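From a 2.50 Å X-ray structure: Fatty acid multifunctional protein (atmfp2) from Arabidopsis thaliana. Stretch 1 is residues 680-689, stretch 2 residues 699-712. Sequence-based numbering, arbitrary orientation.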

# COMPACT_ATOMS: atom_id res chain seq x y z
N SER A 680 6.37 11.65 22.62
CA SER A 680 7.82 11.62 22.72
C SER A 680 8.29 11.62 24.18
O SER A 680 9.24 10.92 24.53
CB SER A 680 8.43 12.81 21.98
OG SER A 680 8.01 14.04 22.55
N LYS A 681 7.63 12.41 25.01
CA LYS A 681 8.00 12.52 26.42
C LYS A 681 7.93 11.16 27.11
O LYS A 681 8.81 10.82 27.91
CB LYS A 681 7.11 13.54 27.14
CG LYS A 681 7.67 14.03 28.46
CD LYS A 681 7.01 15.33 28.89
CE LYS A 681 7.77 15.97 30.04
NZ LYS A 681 7.24 17.33 30.36
N TYR A 682 6.90 10.39 26.80
CA TYR A 682 6.76 9.04 27.33
C TYR A 682 7.89 8.14 26.82
O TYR A 682 8.67 7.60 27.60
CB TYR A 682 5.41 8.44 26.94
CG TYR A 682 5.19 7.03 27.43
CD1 TYR A 682 4.50 6.79 28.61
CD2 TYR A 682 5.67 5.94 26.72
CE1 TYR A 682 4.29 5.50 29.06
CE2 TYR A 682 5.47 4.65 27.16
CZ TYR A 682 4.78 4.43 28.34
OH TYR A 682 4.58 3.15 28.79
N ILE A 683 7.97 7.99 25.50
CA ILE A 683 9.00 7.18 24.86
C ILE A 683 10.39 7.54 25.38
O ILE A 683 11.22 6.66 25.62
CB ILE A 683 8.97 7.32 23.33
CG1 ILE A 683 7.63 6.86 22.77
CG2 ILE A 683 10.11 6.53 22.69
CD1 ILE A 683 7.55 6.88 21.26
N TYR A 684 10.64 8.83 25.55
CA TYR A 684 11.91 9.31 26.09
C TYR A 684 12.11 8.83 27.52
O TYR A 684 13.08 8.14 27.83
CB TYR A 684 11.98 10.83 26.02
CG TYR A 684 13.17 11.45 26.72
CD1 TYR A 684 14.46 11.20 26.29
CD2 TYR A 684 12.99 12.30 27.81
CE1 TYR A 684 15.55 11.77 26.93
CE2 TYR A 684 14.07 12.87 28.45
CZ TYR A 684 15.35 12.60 28.01
OH TYR A 684 16.43 13.17 28.64
N SER A 685 11.18 9.21 28.40
CA SER A 685 11.25 8.85 29.81
C SER A 685 11.42 7.35 30.02
O SER A 685 12.17 6.92 30.89
CB SER A 685 10.00 9.35 30.54
OG SER A 685 10.00 8.92 31.89
N ARG A 686 10.71 6.57 29.21
CA ARG A 686 10.74 5.11 29.33
C ARG A 686 12.04 4.54 28.77
O ARG A 686 12.57 3.56 29.29
CB ARG A 686 9.54 4.50 28.62
CG ARG A 686 9.35 3.01 28.86
CD ARG A 686 8.51 2.74 30.11
NE ARG A 686 9.14 3.24 31.33
CZ ARG A 686 8.80 4.38 31.93
NH1 ARG A 686 7.83 5.13 31.43
NH2 ARG A 686 9.43 4.76 33.03
N LEU A 687 12.55 5.16 27.71
CA LEU A 687 13.74 4.68 27.03
C LEU A 687 15.00 5.01 27.82
O LEU A 687 16.05 4.38 27.65
CB LEU A 687 13.82 5.27 25.62
CG LEU A 687 14.48 4.44 24.51
CD1 LEU A 687 14.24 2.95 24.70
CD2 LEU A 687 13.95 4.89 23.15
N ASP A 688 14.90 6.00 28.71
CA ASP A 688 16.02 6.38 29.56
C ASP A 688 16.10 5.47 30.78
O ASP A 688 17.19 5.09 31.20
CB ASP A 688 15.88 7.84 30.01
CG ASP A 688 17.10 8.33 30.78
OD1 ASP A 688 18.14 7.63 30.75
OD2 ASP A 688 17.02 9.40 31.41
N GLU A 689 14.94 5.12 31.33
CA GLU A 689 14.88 4.21 32.47
C GLU A 689 15.58 2.90 32.13
O GLU A 689 16.21 2.29 32.98
CB GLU A 689 13.43 3.95 32.88
CG GLU A 689 12.71 5.16 33.44
N LYS A 699 19.76 3.71 25.17
CA LYS A 699 19.97 5.14 25.35
C LYS A 699 19.32 5.95 24.22
O LYS A 699 19.53 5.65 23.05
CB LYS A 699 21.46 5.47 25.43
CG LYS A 699 21.75 6.95 25.63
CD LYS A 699 23.23 7.21 25.84
N PRO A 700 18.54 6.97 24.59
CA PRO A 700 17.89 7.87 23.63
C PRO A 700 18.91 8.67 22.84
O PRO A 700 19.88 9.16 23.42
CB PRO A 700 17.08 8.81 24.52
CG PRO A 700 16.93 8.10 25.82
CD PRO A 700 18.19 7.30 25.98
N CYS A 701 18.70 8.80 21.53
CA CYS A 701 19.60 9.59 20.70
C CYS A 701 19.29 11.08 20.87
O CYS A 701 18.15 11.45 21.17
CB CYS A 701 19.49 9.18 19.23
SG CYS A 701 17.95 9.68 18.43
N ALA A 702 20.31 11.91 20.69
CA ALA A 702 20.19 13.36 20.90
C ALA A 702 18.88 13.95 20.38
O ALA A 702 18.23 14.74 21.06
CB ALA A 702 21.38 14.08 20.28
N PHE A 703 18.49 13.56 19.17
CA PHE A 703 17.27 14.07 18.55
C PHE A 703 16.03 13.74 19.38
O PHE A 703 15.21 14.61 19.65
CB PHE A 703 17.13 13.52 17.13
CG PHE A 703 15.83 13.89 16.46
CD1 PHE A 703 15.69 15.11 15.82
CD2 PHE A 703 14.76 13.01 16.46
CE1 PHE A 703 14.50 15.45 15.20
CE2 PHE A 703 13.57 13.35 15.85
CZ PHE A 703 13.44 14.57 15.21
N LEU A 704 15.90 12.48 19.79
CA LEU A 704 14.75 12.04 20.56
C LEU A 704 14.72 12.71 21.94
O LEU A 704 13.67 13.17 22.39
CB LEU A 704 14.75 10.52 20.72
CG LEU A 704 13.42 9.84 21.05
CD1 LEU A 704 13.56 8.33 20.96
CD2 LEU A 704 12.89 10.24 22.42
N ALA A 705 15.87 12.75 22.59
CA ALA A 705 15.98 13.32 23.92
C ALA A 705 15.56 14.79 23.95
O ALA A 705 14.72 15.20 24.76
CB ALA A 705 17.39 13.16 24.46
N GLU A 706 16.14 15.58 23.06
CA GLU A 706 15.89 17.02 23.03
C GLU A 706 14.42 17.31 22.74
O GLU A 706 13.85 18.26 23.29
CB GLU A 706 16.78 17.69 21.98
CG GLU A 706 17.39 19.01 22.43
CD GLU A 706 16.37 20.11 22.65
OE1 GLU A 706 15.34 20.12 21.93
OE2 GLU A 706 16.60 20.97 23.52
N ARG A 707 13.80 16.49 21.89
CA ARG A 707 12.40 16.68 21.54
C ARG A 707 11.46 16.10 22.60
O ARG A 707 10.38 16.64 22.85
CB ARG A 707 12.09 16.06 20.18
CG ARG A 707 12.59 16.88 19.01
CD ARG A 707 11.92 16.47 17.71
NE ARG A 707 12.26 17.36 16.61
CZ ARG A 707 11.70 17.31 15.41
NH1 ARG A 707 10.76 16.40 15.15
NH2 ARG A 707 12.07 18.16 14.46
N GLY A 708 11.86 14.99 23.20
CA GLY A 708 11.05 14.32 24.20
C GLY A 708 10.82 15.16 25.44
O GLY A 708 9.71 15.20 25.97
N SER A 709 11.86 15.84 25.89
CA SER A 709 11.78 16.68 27.08
C SER A 709 10.78 17.81 26.89
O SER A 709 10.01 18.13 27.79
CB SER A 709 13.15 17.24 27.42
OG SER A 709 14.10 16.20 27.61
N LYS A 710 10.80 18.42 25.71
CA LYS A 710 9.90 19.52 25.40
C LYS A 710 8.50 19.02 25.06
O LYS A 710 7.56 19.81 24.91
CB LYS A 710 10.45 20.36 24.25
CG LYS A 710 11.86 20.89 24.49
N GLY A 711 8.36 17.71 24.94
CA GLY A 711 7.07 17.09 24.63
C GLY A 711 6.57 17.42 23.24
O GLY A 711 5.37 17.33 22.97
N VAL A 712 7.49 17.79 22.35
CA VAL A 712 7.13 18.15 20.98
C VAL A 712 7.05 16.91 20.09
O VAL A 712 7.49 15.83 20.46
CB VAL A 712 8.14 19.15 20.38
CG1 VAL A 712 8.10 20.47 21.14
CG2 VAL A 712 9.54 18.56 20.41

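Residues 699-712 run back across the helix 680-689 as a short loop, a helix and a turn, burying 586 Å² summed over both sides. The two helix axes approach to 7.3 Å and their N-to-C directions make an angle of 122°, so the chains run in broadly opposing senses but cross steeply. Even so, contact extends along most of the first helix, from Leu687 and Asp688 near the start of stretch 2 to Ser680 and Lys681 at its end.

Lys699 lies beside this surface with its CA-to-CB bond directed away, and the first substantial contact comes from Pro700. The Pro700 ring packs on Leu687 and, a turn earlier, on Tyr684: Pro700 CG lies 4.2 Å from Leu687 CB, and Pro700 CB 4.0 Å from Tyr684 CD1. The latter approach is at the edge of the tyrosine ring, near its plane. Cys701 makes no contact across the interface but occupies the N-cap position, and its carbonyl O accepts a 3.0 Å hydrogen bond from Ala705 N in the first turn of the helix.

Leu704 is the main apolar residue of this helix in the contact. Its CA-to-CB bond points sideways, yet the extended side chain, with chi1 and chi2 both t, brings its end nearer to stretch 1. There it sits as a knob among Ser680, Ile683, Tyr684 and Leu687: Leu704 CD1 lies 4.1 Å from Leu687 CD2 and 4.3 Å from Ile683 CG2, while Leu704 CD2 is 3.8 Å from Tyr684 CB.

Tyr684 returns the arrangement, its side chain entering the hole formed by Leu704, Ala705, Gly708 and Ser709. The small Ala705 side chain makes a close approach, with Ala705 CB 3.4 Å from Tyr684 CE1, and Ala705 O lies over one face of the ring.

The backbones come together most tightly at Gly708, whose CA is 4.2 Å from the CA of Lys681. Absence of a side chain is essential to this packing: an ideal CB on Gly708 would fall 2.6 Å from Tyr684 CB, a clash, and 3.2 Å from Ser680 O. The proximity also places Gly708 O 3.2 Å from Lys681 CA in a CA-H...O contact.

At Ser709, OG donates a hydrogen bond to Ala705 O at 3.1 Å, which ties the serine hydroxyl back to its own helix. Ser709 OG is also 3.4 Å from Tyr684 CE2, although the CA-to-CB bond of Ser709 points away from stretch 1.

Gly711, the first residue to leave helical phi/psi, forms a Schellman motif. Its positive phi of 67° favours glycine, and the turn is held by hydrogen bonds from Gly711 N to Gly708 O (3.0 Å) and from Val712 N to Arg707 O (3.2 Å). Beyond it, the CA-to-CB bond of Val712 points away from stretch 1, but its carbonyl is available: Ser680 OG donates to Val712 O at 2.8 Å, the only hydrogen bond between the two stretches. This bond joins the start of stretch 1 to the turn that follows the second helix.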